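Local structure of cytokinin riboside 5'-monophosphate phosphoribohydrolase (Corynebacterium glutamicum, 5ZBL) at residues T9-T14 and L106-I111; V15-A20 and V52-I57; E68-I73 and L87-I92; V139-V144 and L172-D177. The protein belongs to the LOG-like family of the SLOG clan and folds as a Rossmann-like alpha/beta domain around a parallel beta sheet. One frame throughout, in Å; residues are numbered along the deposited sequence.

Contact 1: residues T9-T14 and L106-I111; sequences TLQRVT and LGDGFI
Asp108 projects from its backbone toward the bend where residues 9-14 enter their strand, and its OD2 accepts from two backbone N-H groups and lies in a salt bridge. Gln11 N donates to Asp108 OD2 over 3.2 Å, coming from above the carboxylate plane. Arg12 N donates to the same Asp108 OD2 over 3.0 Å, on the lone pair that faces away from the other oxygen. The salt bridge adds Arg12 NH2 at 3.1 Å from Asp108 OD2. Because the guanidinium and carboxylate planes stand 76° apart, the two groups do not pair flat. Arginine suits this place because its chain, bent at chi2 and chi3, also brings one guanidinium face over Leu106 O, near the C-terminal end of helix 96-106, where a positive charge is probably welcome.

Backbone bonds carry the rest of the polar contact. Asp108 N meets Arg12 O at 2.8 Å, Thr14 N meets Gly109 O at 2.8 Å, and Ile111 N meets Thr14 O at 3.0 Å.

Among the side chains, Thr14 and Phe110 lie side by side and point the same way, with Thr14 CB 3.7 Å from Phe110 CD1. Thr14 OG1, beside its own backbone N (chi1 -66°), sits 3.3 Å from Gly107 CA, a closeness that glycine permits; the hydroxyl is hydrogen-bonded to Met103 O. Val13 CG2 touches Ile111 CD1, two branched residues well suited to a buried strand pair. Parallel pairing of Thr14 with Phe110 joins neighbouring strands at the middle of the Rossmann-like sheet, just after residues 107-109, which lead from helix 96-106 into strand 110-112.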
loop_
_atom_site.group_PDB
_atom_site.type_symbol
_atom_site.label_atom_id
_atom_site.label_comp_id
_atom_site.label_asym_id
_atom_site.label_seq_id
_atom_site.Cartn_x
_atom_site.Cartn_y
_atom_site.Cartn_z
ATOM N N THR A 9 -5.441 12.780 22.632
ATOM C CA THR A 9 -5.441 14.009 21.837
ATOM C C THR A 9 -4.373 13.927 20.767
ATOM O O THR A 9 -3.497 13.043 20.761
ATOM C CB THR A 9 -5.200 15.279 22.711
ATOM O OG1 THR A 9 -4.030 15.111 23.534
ATOM C CG2 THR A 9 -6.421 15.556 23.592
ATOM N N LEU A 10 -4.448 14.893 19.871
ATOM C CA LEU A 10 -3.558 14.976 18.749
ATOM C C LEU A 10 -2.280 15.725 19.137
ATOM O O LEU A 10 -2.171 16.927 18.921
ATOM C CB LEU A 10 -4.283 15.675 17.589
ATOM C CG LEU A 10 -3.551 15.539 16.255
ATOM C CD1 LEU A 10 -3.730 14.134 15.711
ATOM C CD2 LEU A 10 -4.035 16.557 15.261
ATOM N N GLN A 11 -1.308 15.000 19.670
ATOM C CA GLN A 11 0.003 15.558 20.047
ATOM C C GLN A 11 1.084 15.261 19.013
ATOM O O GLN A 11 2.019 16.057 18.828
ATOM C CB GLN A 11 0.392 15.051 21.445
ATOM C CG GLN A 11 -0.778 15.235 22.422
ATOM C CD GLN A 11 -0.368 15.269 23.871
ATOM O OE1 GLN A 11 0.403 14.441 24.320
ATOM N NE2 GLN A 11 -0.910 16.221 24.617
ATOM N N ARG A 12 0.946 14.138 18.311
ATOM C CA ARG A 12 1.860 13.815 17.231
ATOM C C ARG A 12 1.103 13.415 16.014
ATOM O O ARG A 12 0.066 12.748 16.101
ATOM C CB ARG A 12 2.780 12.692 17.649
ATOM C CG ARG A 12 3.903 13.150 18.573
ATOM C CD ARG A 12 4.190 12.117 19.635
ATOM N NE ARG A 12 2.987 11.950 20.470
ATOM C CZ ARG A 12 2.639 10.847 21.134
ATOM N NH1 ARG A 12 3.395 9.746 21.081
ATOM N NH2 ARG A 12 1.510 10.852 21.854
ATOM N N VAL A 13 1.636 13.805 14.866
ATOM C CA VAL A 13 1.173 13.248 13.606
ATOM C C VAL A 13 2.264 12.489 12.906
ATOM O O VAL A 13 3.421 12.978 12.770
ATOM C CB VAL A 13 0.616 14.292 12.619
ATOM C CG1 VAL A 13 -0.688 14.872 13.159
ATOM C CG2 VAL A 13 1.681 15.339 12.244
ATOM N N THR A 14 1.875 11.317 12.401
ATOM C CA THR A 14 2.776 10.469 11.633
ATOM C C THR A 14 2.579 10.880 10.207
ATOM O O THR A 14 1.458 10.901 9.727
ATOM C CB THR A 14 2.461 8.979 11.840
ATOM O OG1 THR A 14 2.739 8.644 13.192
ATOM C CG2 THR A 14 3.321 8.081 10.970
ATOM N N LEU A 106 3.460 5.564 17.706
ATOM C CA LEU A 106 3.951 6.864 18.157
ATOM C C LEU A 106 3.037 8.037 17.804
ATOM O O LEU A 106 3.041 9.036 18.517
ATOM C CB LEU A 106 5.354 7.173 17.589
ATOM C CG LEU A 106 6.525 6.436 18.184
ATOM C CD1 LEU A 106 7.814 6.637 17.356
ATOM C CD2 LEU A 106 6.711 6.817 19.656
ATOM N N GLY A 107 2.295 7.925 16.706
ATOM C CA GLY A 107 1.459 9.019 16.215
ATOM C C GLY A 107 0.042 8.919 16.713
ATOM O O GLY A 107 -0.454 7.831 17.011
ATOM N N ASP A 108 -0.605 10.072 16.812
ATOM C CA ASP A 108 -1.998 10.137 17.245
ATOM C C ASP A 108 -2.894 10.220 16.059
ATOM O O ASP A 108 -4.104 10.151 16.197
ATOM C CB ASP A 108 -2.206 11.305 18.204
ATOM C CG ASP A 108 -1.422 11.116 19.541
ATOM O OD1 ASP A 108 -1.729 10.140 20.305
ATOM O OD2 ASP A 108 -0.481 11.919 19.786
ATOM N N GLY A 109 -2.283 10.335 14.875
ATOM C CA GLY A 109 -2.992 10.505 13.613
ATOM C C GLY A 109 -1.992 10.427 12.463
ATOM O O GLY A 109 -0.780 10.473 12.702
ATOM N N PHE A 110 -2.523 10.326 11.243
ATOM C CA PHE A 110 -1.763 10.050 10.029
ATOM C C PHE A 110 -2.084 11.094 8.971
ATOM O O PHE A 110 -3.261 11.427 8.773
ATOM C CB PHE A 110 -2.136 8.681 9.500
ATOM C CG PHE A 110 -1.810 7.555 10.438
ATOM C CD1 PHE A 110 -0.498 7.130 10.601
ATOM C CD2 PHE A 110 -2.807 6.914 11.145
ATOM C CE1 PHE A 110 -0.190 6.107 11.482
ATOM C CE2 PHE A 110 -2.514 5.868 12.030
ATOM C CZ PHE A 110 -1.210 5.491 12.209
ATOM N N ILE A 111 -1.042 11.611 8.312
ATOM C CA ILE A 111 -1.174 12.473 7.153
ATOM C C ILE A 111 -0.352 11.859 6.008
ATOM O O ILE A 111 0.806 11.476 6.177
ATOM C CB ILE A 111 -0.635 13.861 7.435
ATOM C CG1 ILE A 111 -1.427 14.526 8.574
ATOM C CG2 ILE A 111 -0.765 14.794 6.231
ATOM C CD1 ILE A 111 -0.762 15.821 9.048
#

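Contact 2: residues V15-A20 and V52-I57; sequences VFTGSA and VGLMGI. With PO4 (phosphate ion), chain G.
Leu54 turns its side chain toward the loop that follows strand 12-16. Its CB lies 3.3 Å from Thr17 OG1, CG comes 3.6 Å from Ala20 O, and CD1 returns to Thr17 OG1 at 3.4 Å, the two side chains crossing at about a right angle. That hydroxyl is hydrogen-bonded to Pro114 O, which makes it a tolerable neighbour for a leucine; the threonine methyl CG2 meets Met55 CG at 3.7 Å.

The backbone ties the same parts together. Met55 N donates to Gly18 O over 3.1 Å, while Leu54 N makes a weak bond to Ala20 O. Gly53, with a positive phi of 62°, brings its CA to 3.5 Å from Ala20 C, a closeness suited to a residue without a side chain.

On the loop, Ser19 N donates almost straight to O1 of the phosphate ion at 3.1 Å, and Ser19 OG bonds to the same O1; Gly118 N and Thr119 OG1 also hold this ion. The loop therefore lies between helix 53-64 and the start of helix 117-130, while Leu54 also packs on Tyr27 and Thr28 of helix 25-40 and on Phe163 of the second subunit.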
loop_
_atom_site.group_PDB
_atom_site.type_symbol
_atom_site.label_atom_id
_atom_site.label_comp_id
_atom_site.label_asym_id
_atom_site.label_seq_id
_atom_site.Cartn_x
_atom_site.Cartn_y
_atom_site.Cartn_z
ATOM N N VAL A 15 3.652 11.242 9.544
ATOM C CA VAL A 15 3.544 11.756 8.191
ATOM C C VAL A 15 4.162 10.838 7.155
ATOM O O VAL A 15 5.299 10.421 7.304
ATOM C CB VAL A 15 4.114 13.163 8.068
ATOM C CG1 VAL A 15 3.988 13.663 6.631
ATOM C CG2 VAL A 15 3.321 14.089 8.983
ATOM N N PHE A 16 3.394 10.495 6.126
ATOM C CA PHE A 16 3.935 9.686 5.019
ATOM C C PHE A 16 4.156 10.633 3.845
ATOM O O PHE A 16 3.207 11.364 3.462
ATOM C CB PHE A 16 2.935 8.608 4.577
ATOM C CG PHE A 16 2.413 7.733 5.685
ATOM C CD1 PHE A 16 3.256 7.215 6.658
ATOM C CD2 PHE A 16 1.079 7.336 5.694
ATOM C CE1 PHE A 16 2.767 6.385 7.663
ATOM C CE2 PHE A 16 0.596 6.467 6.684
ATOM C CZ PHE A 16 1.431 6.008 7.672
ATOM N N THR A 17 5.345 10.609 3.254
ATOM C CA THR A 17 5.596 11.446 2.100
ATOM C C THR A 17 6.792 10.997 1.260
ATOM O O THR A 17 7.585 10.184 1.660
ATOM C CB THR A 17 5.776 12.898 2.554
ATOM O OG1 THR A 17 5.775 13.790 1.431
ATOM C CG2 THR A 17 7.052 13.070 3.388
ATOM N N GLY A 18 6.885 11.509 0.051
ATOM C CA GLY A 18 7.950 11.076 -0.871
ATOM C C GLY A 18 9.406 11.278 -0.474
ATOM O O GLY A 18 9.761 12.227 0.247
ATOM N N SER A 19 10.262 10.396 -0.975
ATOM C CA SER A 19 11.720 10.640 -0.912
ATOM C C SER A 19 12.171 11.367 -2.168
ATOM O O SER A 19 13.369 11.523 -2.374
ATOM C CB SER A 19 12.498 9.340 -0.777
ATOM O OG SER A 19 12.098 8.500 -1.833
ATOM N N ALA A 20 11.228 11.774 -3.017
ATOM C CA ALA A 20 11.489 12.753 -4.069
ATOM C C ALA A 20 10.818 14.091 -3.664
ATOM O O ALA A 20 9.910 14.124 -2.835
ATOM C CB ALA A 20 10.955 12.261 -5.402
ATOM N N VAL A 52 15.952 13.179 2.367
ATOM C CA VAL A 52 15.788 13.670 0.987
ATOM C C VAL A 52 14.298 13.745 0.653
ATOM O O VAL A 52 13.425 13.152 1.336
ATOM C CB VAL A 52 16.524 12.822 -0.068
ATOM C CG1 VAL A 52 18.025 13.056 0.033
ATOM C CG2 VAL A 52 16.188 11.346 0.051
ATOM N N GLY A 53 14.034 14.526 -0.375
ATOM C CA GLY A 53 12.709 14.813 -0.799
ATOM C C GLY A 53 11.913 15.521 0.264
ATOM O O GLY A 53 12.456 16.220 1.098
ATOM N N LEU A 54 10.613 15.309 0.213
ATOM C CA LEU A 54 9.677 15.960 1.100
ATOM C C LEU A 54 9.805 15.401 2.498
ATOM O O LEU A 54 9.425 16.061 3.434
ATOM C CB LEU A 54 8.251 15.745 0.600
ATOM C CG LEU A 54 7.905 16.255 -0.812
ATOM C CD1 LEU A 54 6.418 16.018 -0.996
ATOM C CD2 LEU A 54 8.276 17.744 -1.082
ATOM N N MET A 55 10.328 14.180 2.630
ATOM C CA MET A 55 10.717 13.645 3.930
ATOM C C MET A 55 11.697 14.608 4.600
ATOM O O MET A 55 11.406 15.094 5.680
ATOM C CB MET A 55 11.283 12.229 3.825
ATOM C CG MET A 55 10.217 11.130 3.862
ATOM S SD MET A 55 10.937 9.452 3.739
ATOM C CE MET A 55 10.782 9.007 5.461
ATOM N N GLY A 56 12.798 14.938 3.923
ATOM C CA GLY A 56 13.785 15.923 4.422
ATOM C C GLY A 56 13.171 17.304 4.681
ATOM O O GLY A 56 13.364 17.906 5.740
ATOM N N ILE A 57 12.369 17.775 3.733
ATOM C CA ILE A 57 11.736 19.062 3.874
ATOM C C ILE A 57 10.838 19.149 5.112
ATOM O O ILE A 57 10.908 20.134 5.848
ATOM C CB ILE A 57 10.874 19.374 2.664
ATOM C CG1 ILE A 57 11.725 19.525 1.391
ATOM C CG2 ILE A 57 10.056 20.615 2.919
ATOM C CD1 ILE A 57 12.778 20.612 1.417
HETATM P P PO4 G . 8.227 6.908 -1.692
HETATM O O1 PO4 G . 9.017 7.956 -2.422
HETATM O O2 PO4 G . 9.018 6.464 -0.479
HETATM O O3 PO4 G . 6.925 7.500 -1.209
HETATM O O4 PO4 G . 8.010 5.771 -2.629
#

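Contact 3: residues E68-I73 and L87-I92; sequences EAFGVI and LTELEI
Phe70, Gly71, Val72 and Ile73 run parallel to Glu89, Leu90, Glu91 and Ile92 in one-to-one register, the two strand axes 17° apart. They are the strands of a beta-alpha-beta unit whose helix is 75-79, and the second, 89-93, is one of the two outermost strands of the chain's sheet. Gly71 stands at the centre of the ladder: its N donates to Glu89 O at 3.0 Å, and its O receives Glu91 N at 2.8 Å. Ile73 N continues the pattern to Glu91 O.

Before the first strand pair, Thr88 substitutes a hydroxyl for a carbonyl, as Ala69 N donates to Thr88 OG1 over 2.9 Å. Thr88 CB lies over one face of the Phe70 ring, offset toward its rim, while Glu89 CB meets the ring edge 3.6 Å from Phe70 CD1. On this Phe70 and Val72 face, Glu91 suits a partly exposed strand because its carboxylate reaches a salt bridge with Arg102.

The other face is apolar. Leu87 CD1 lies 3.9 Å from Gly71 CA, filling the side where glycine has no side chain. Ile73 CG2, placed between its backbone N and carbonyl carbon (chi1 -162° for CG1), presses on Leu90 CD1 at a tight 3.4 Å.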
loop_
_atom_site.group_PDB
_atom_site.type_symbol
_atom_site.label_atom_id
_atom_site.label_comp_id
_atom_site.label_asym_id
_atom_site.label_seq_id
_atom_site.Cartn_x
_atom_site.Cartn_y
_atom_site.Cartn_z
ATOM N N GLU A 68 9.672 19.316 17.571
ATOM C CA GLU A 68 10.470 18.085 17.626
ATOM C C GLU A 68 10.061 17.177 16.440
ATOM O O GLU A 68 8.909 17.136 16.044
ATOM C CB GLU A 68 10.258 17.375 18.974
ATOM C CG GLU A 68 10.548 18.228 20.221
ATOM C CD GLU A 68 9.958 17.657 21.512
ATOM O OE1 GLU A 68 10.132 16.457 21.778
ATOM O OE2 GLU A 68 9.308 18.407 22.283
ATOM N N ALA A 69 11.020 16.457 15.884
ATOM C CA ALA A 69 10.777 15.528 14.813
ATOM C C ALA A 69 11.338 14.162 15.217
ATOM O O ALA A 69 12.542 14.033 15.479
ATOM C CB ALA A 69 11.416 16.030 13.525
ATOM N N PHE A 70 10.461 13.156 15.278
ATOM C CA PHE A 70 10.882 11.766 15.537
ATOM C C PHE A 70 10.892 10.895 14.297
ATOM O O PHE A 70 9.895 10.754 13.595
ATOM C CB PHE A 70 9.985 11.153 16.600
ATOM C CG PHE A 70 10.005 11.932 17.871
ATOM C CD1 PHE A 70 11.003 11.702 18.826
ATOM C CD2 PHE A 70 9.074 12.926 18.105
ATOM C CE1 PHE A 70 11.043 12.429 20.012
ATOM C CE2 PHE A 70 9.111 13.654 19.297
ATOM C CZ PHE A 70 10.100 13.401 20.241
ATOM N N GLY A 71 12.037 10.298 14.038
ATOM C CA GLY A 71 12.217 9.404 12.888
ATOM C C GLY A 71 12.271 7.949 13.335
ATOM O O GLY A 71 12.757 7.655 14.425
ATOM N N VAL A 72 11.779 7.062 12.470
ATOM C CA VAL A 72 11.803 5.607 12.640
ATOM C C VAL A 72 12.304 5.009 11.300
ATOM O O VAL A 72 11.660 5.134 10.263
ATOM C CB VAL A 72 10.421 5.036 13.047
ATOM C CG1 VAL A 72 10.512 3.561 13.432
ATOM C CG2 VAL A 72 9.867 5.807 14.222
ATOM N N ILE A 73 13.472 4.367 11.366
ATOM C CA ILE A 73 14.191 3.849 10.232
ATOM C C ILE A 73 14.681 2.452 10.570
ATOM O O ILE A 73 14.635 2.049 11.719
ATOM C CB ILE A 73 15.344 4.818 9.912
ATOM C CG1 ILE A 73 15.875 4.595 8.499
ATOM C CG2 ILE A 73 16.465 4.721 10.945
ATOM C CD1 ILE A 73 16.674 5.778 7.987
ATOM N N LEU A 87 17.587 15.114 13.907
ATOM C CA LEU A 87 16.285 14.906 14.544
ATOM C C LEU A 87 16.367 14.894 16.057
ATOM O O LEU A 87 17.395 14.539 16.637
ATOM C CB LEU A 87 15.653 13.588 14.108
ATOM C CG LEU A 87 15.583 13.345 12.609
ATOM C CD1 LEU A 87 15.141 11.908 12.354
ATOM C CD2 LEU A 87 14.700 14.394 11.945
ATOM N N THR A 88 15.251 15.243 16.692
ATOM C CA THR A 88 15.100 15.085 18.135
ATOM C C THR A 88 15.462 13.651 18.549
ATOM O O THR A 88 16.119 13.421 19.565
ATOM C CB THR A 88 13.639 15.370 18.560
ATOM O OG1 THR A 88 13.141 16.537 17.867
ATOM C CG2 THR A 88 13.493 15.492 20.090
ATOM N N GLU A 89 15.007 12.687 17.752
ATOM C CA GLU A 89 15.394 11.295 17.925
ATOM C C GLU A 89 15.269 10.534 16.594
ATOM O O GLU A 89 14.348 10.770 15.823
ATOM C CB GLU A 89 14.462 10.657 18.941
ATOM C CG GLU A 89 15.005 9.464 19.691
ATOM C CD GLU A 89 14.057 9.082 20.834
ATOM O OE1 GLU A 89 13.925 9.875 21.810
ATOM O OE2 GLU A 89 13.408 8.014 20.738
ATOM N N LEU A 90 16.175 9.591 16.374
ATOM C CA LEU A 90 16.097 8.673 15.287
ATOM C C LEU A 90 16.096 7.270 15.886
ATOM O O LEU A 90 17.079 6.848 16.438
ATOM C CB LEU A 90 17.258 8.896 14.299
ATOM C CG LEU A 90 17.381 7.908 13.107
ATOM C CD1 LEU A 90 16.042 7.770 12.393
ATOM C CD2 LEU A 90 18.480 8.328 12.131
ATOM N N GLU A 91 14.967 6.572 15.783
ATOM C CA GLU A 91 14.861 5.177 16.231
ATOM C C GLU A 91 15.213 4.217 15.075
ATOM O O GLU A 91 14.543 4.249 14.039
ATOM C CB GLU A 91 13.454 4.871 16.724
ATOM C CG GLU A 91 12.984 5.877 17.746
ATOM C CD GLU A 91 11.770 5.430 18.549
ATOM O OE1 GLU A 91 11.321 4.277 18.411
ATOM O OE2 GLU A 91 11.254 6.252 19.347
ATOM N N ILE A 92 16.246 3.398 15.282
ATOM C CA ILE A 92 16.642 2.286 14.395
ATOM C C ILE A 92 16.062 0.965 14.881
ATOM O O ILE A 92 16.347 0.520 16.015
ATOM C CB ILE A 92 18.168 2.160 14.292
ATOM C CG1 ILE A 92 18.767 3.527 13.930
ATOM C CG2 ILE A 92 18.580 1.171 13.195
ATOM C CD1 ILE A 92 20.277 3.511 13.959
#

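Contact 4: residues V139-V144 and L172-D177; sequences VALYDV and LIVESD. With EDO (1,2-ethanediol), chain E.
Val139 begins the pairing with its carbonyl: Val139 O accepts from Ile173 N at 3.1 Å, and Leu172 CD1 rests beside the same oxygen. Ala140 is small enough to let the strands come close on its face, where its CB sits 3.8 Å from Ile173 CB. Leu141 N then donates to Ile173 O over 2.8 Å and Leu141 O accepts from Glu175 N, continuing the parallel ladder between strand 139-142 and strand 173-175, one of the two edge strands of this chain's sheet. The Leu141 side chain crosses Leu172 at about a right angle, CD1 to CD2 4.0 Å, and also touches Val174.

Tyr142 has CG anti to its backbone N (chi1 -174°), and the ring brings CE1 to 3.5 Å from Ser176 O. Val144 CG2 lies over one ring face, while the phenol OH is hydrogen-bonded to Ala30 O on helix 25-40, so tyrosine joins an apolar core to a polar anchor.

Asp143 N bonds to Glu175 O at 2.7 Å, the donor standing 44° out of the carbonyl plane. Beyond the ladder, Asp143 OD2 accepts from O2 of 1,2-ethanediol at 2.6 Å, and the diol's O1 donates to Glu175 OE2 at 2.9 Å. Asp143 is also held by Trp148 N and Gln149 NE2. These donors around Asp143, and the neutral diol between it and Glu175, are consistent with two ionised carboxylates near the strand ends.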
loop_
_atom_site.group_PDB
_atom_site.type_symbol
_atom_site.label_atom_id
_atom_site.label_comp_id
_atom_site.label_asym_id
_atom_site.label_seq_id
_atom_site.Cartn_x
_atom_site.Cartn_y
_atom_site.Cartn_z
ATOM N N VAL A 139 -7.131 9.653 9.610
ATOM C CA VAL A 139 -6.221 9.580 8.442
ATOM C C VAL A 139 -6.604 10.730 7.526
ATOM O O VAL A 139 -7.786 10.918 7.220
ATOM C CB VAL A 139 -6.350 8.264 7.718
ATOM C CG1 VAL A 139 -5.385 8.183 6.530
ATOM C CG2 VAL A 139 -6.104 7.139 8.703
ATOM N N ALA A 140 -5.614 11.539 7.155
ATOM C CA ALA A 140 -5.865 12.726 6.353
ATOM C C ALA A 140 -5.007 12.723 5.098
ATOM O O ALA A 140 -3.823 12.395 5.147
ATOM C CB ALA A 140 -5.588 13.967 7.160
ATOM N N LEU A 141 -5.618 13.099 3.981
ATOM C CA LEU A 141 -4.914 13.260 2.720
ATOM C C LEU A 141 -4.693 14.752 2.483
ATOM O O LEU A 141 -5.636 15.511 2.351
ATOM C CB LEU A 141 -5.720 12.642 1.588
ATOM C CG LEU A 141 -6.184 11.204 1.743
ATOM C CD1 LEU A 141 -6.902 10.794 0.462
ATOM C CD2 LEU A 141 -5.009 10.291 2.042
ATOM N N TYR A 142 -3.432 15.157 2.476
ATOM C CA TYR A 142 -3.064 16.543 2.251
ATOM C C TYR A 142 -3.053 16.732 0.733
ATOM O O TYR A 142 -2.080 16.356 0.040
ATOM C CB TYR A 142 -1.705 16.840 2.915
ATOM C CG TYR A 142 -1.198 18.282 2.923
ATOM C CD1 TYR A 142 -2.064 19.366 3.033
ATOM C CD2 TYR A 142 0.170 18.544 2.851
ATOM C CE1 TYR A 142 -1.581 20.648 3.076
ATOM C CE2 TYR A 142 0.666 19.827 2.903
ATOM C CZ TYR A 142 -0.217 20.889 3.001
ATOM O OH TYR A 142 0.252 22.220 3.041
ATOM N N ASP A 143 -4.129 17.354 0.232
ATOM C CA ASP A 143 -4.422 17.368 -1.195
ATOM C C ASP A 143 -3.743 18.526 -1.975
ATOM O O ASP A 143 -4.389 19.311 -2.655
ATOM C CB ASP A 143 -5.940 17.364 -1.361
ATOM C CG ASP A 143 -6.398 16.913 -2.731
ATOM O OD1 ASP A 143 -5.695 16.105 -3.396
ATOM O OD2 ASP A 143 -7.509 17.353 -3.108
ATOM N N VAL A 144 -2.425 18.579 -1.903
ATOM C CA VAL A 144 -1.661 19.662 -2.516
ATOM C C VAL A 144 -1.833 19.573 -4.022
ATOM O O VAL A 144 -1.401 18.581 -4.598
ATOM C CB VAL A 144 -0.151 19.570 -2.215
ATOM C CG1 VAL A 144 0.606 20.645 -2.945
ATOM C CG2 VAL A 144 0.106 19.704 -0.734
ATOM N N LEU A 172 -12.838 9.849 6.097
ATOM C CA LEU A 172 -11.534 10.189 5.584
ATOM C C LEU A 172 -11.385 11.712 5.456
ATOM O O LEU A 172 -12.189 12.341 4.785
ATOM C CB LEU A 172 -11.396 9.542 4.191
ATOM C CG LEU A 172 -10.145 9.891 3.416
ATOM C CD1 LEU A 172 -8.924 9.507 4.241
ATOM C CD2 LEU A 172 -10.175 9.193 2.071
ATOM N N ILE A 173 -10.358 12.299 6.059
ATOM C CA ILE A 173 -10.125 13.746 5.896
ATOM C C ILE A 173 -9.349 13.976 4.614
ATOM O O ILE A 173 -8.385 13.296 4.348
ATOM C CB ILE A 173 -9.385 14.346 7.107
ATOM C CG1 ILE A 173 -10.195 14.138 8.408
ATOM C CG2 ILE A 173 -9.148 15.807 6.923
ATOM C CD1 ILE A 173 -9.303 14.004 9.611
ATOM N N VAL A 174 -9.821 14.894 3.789
ATOM C CA VAL A 174 -9.137 15.310 2.551
ATOM C C VAL A 174 -9.084 16.851 2.486
ATOM O O VAL A 174 -10.107 17.471 2.379
ATOM C CB VAL A 174 -9.901 14.810 1.312
ATOM C CG1 VAL A 174 -9.162 15.208 0.015
ATOM C CG2 VAL A 174 -10.127 13.305 1.419
ATOM N N GLU A 175 -7.912 17.474 2.568
ATOM C CA GLU A 175 -7.862 18.941 2.515
ATOM C C GLU A 175 -6.610 19.453 1.804
ATOM O O GLU A 175 -5.579 18.880 1.924
ATOM C CB GLU A 175 -7.945 19.541 3.903
ATOM C CG GLU A 175 -9.208 19.285 4.729
ATOM C CD GLU A 175 -10.555 19.748 4.139
ATOM O OE1 GLU A 175 -11.579 19.225 4.657
ATOM O OE2 GLU A 175 -10.628 20.584 3.195
ATOM N N SER A 176 -6.734 20.516 1.027
ATOM C CA SER A 176 -5.595 21.175 0.404
ATOM C C SER A 176 -5.020 22.188 1.363
ATOM O O SER A 176 -3.839 22.525 1.253
ATOM C CB SER A 176 -6.003 21.871 -0.882
ATOM O OG SER A 176 -7.088 22.754 -0.605
ATOM N N ASP A 177 -5.838 22.675 2.301
ATOM C CA ASP A 177 -5.421 23.742 3.221
ATOM C C ASP A 177 -4.948 23.120 4.524
ATOM O O ASP A 177 -5.679 22.287 5.119
ATOM C CB ASP A 177 -6.572 24.706 3.501
ATOM C CG ASP A 177 -6.165 25.875 4.370
ATOM O OD1 ASP A 177 -5.518 26.821 3.869
ATOM O OD2 ASP A 177 -6.523 25.872 5.552
HETATM C C1 EDO E . -10.481 20.399 -0.612
HETATM O O1 EDO E . -11.455 20.283 0.429
HETATM C C2 EDO E . -9.691 19.087 -0.731
HETATM O O2 EDO E . -9.405 18.793 -2.103
#

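How the contacts relate
All four contacts reach one parallel sheet. Contact 1 lies at its centre and shares strand 12-16 with contact 2, while contacts 3 and 4 join the outermost strands to their neighbours at its two ends. All are partly buried: contact 1 buries Val13, Thr14, Phe110 and Ile111, whereas contact 3 has four of twelve residues exposed. Contact 1 touches each of the others: Phe16 N probably bonds to Ile111 O, Ala140 N probably to Phe110 O, and Leu106 packs on Val72. Contacts 3 and 4 are strand ladders, contact 1 combines a short ladder with a charged pair, and contact 2 pairs a loop with a helix start, beside a phosphate and the second subunit.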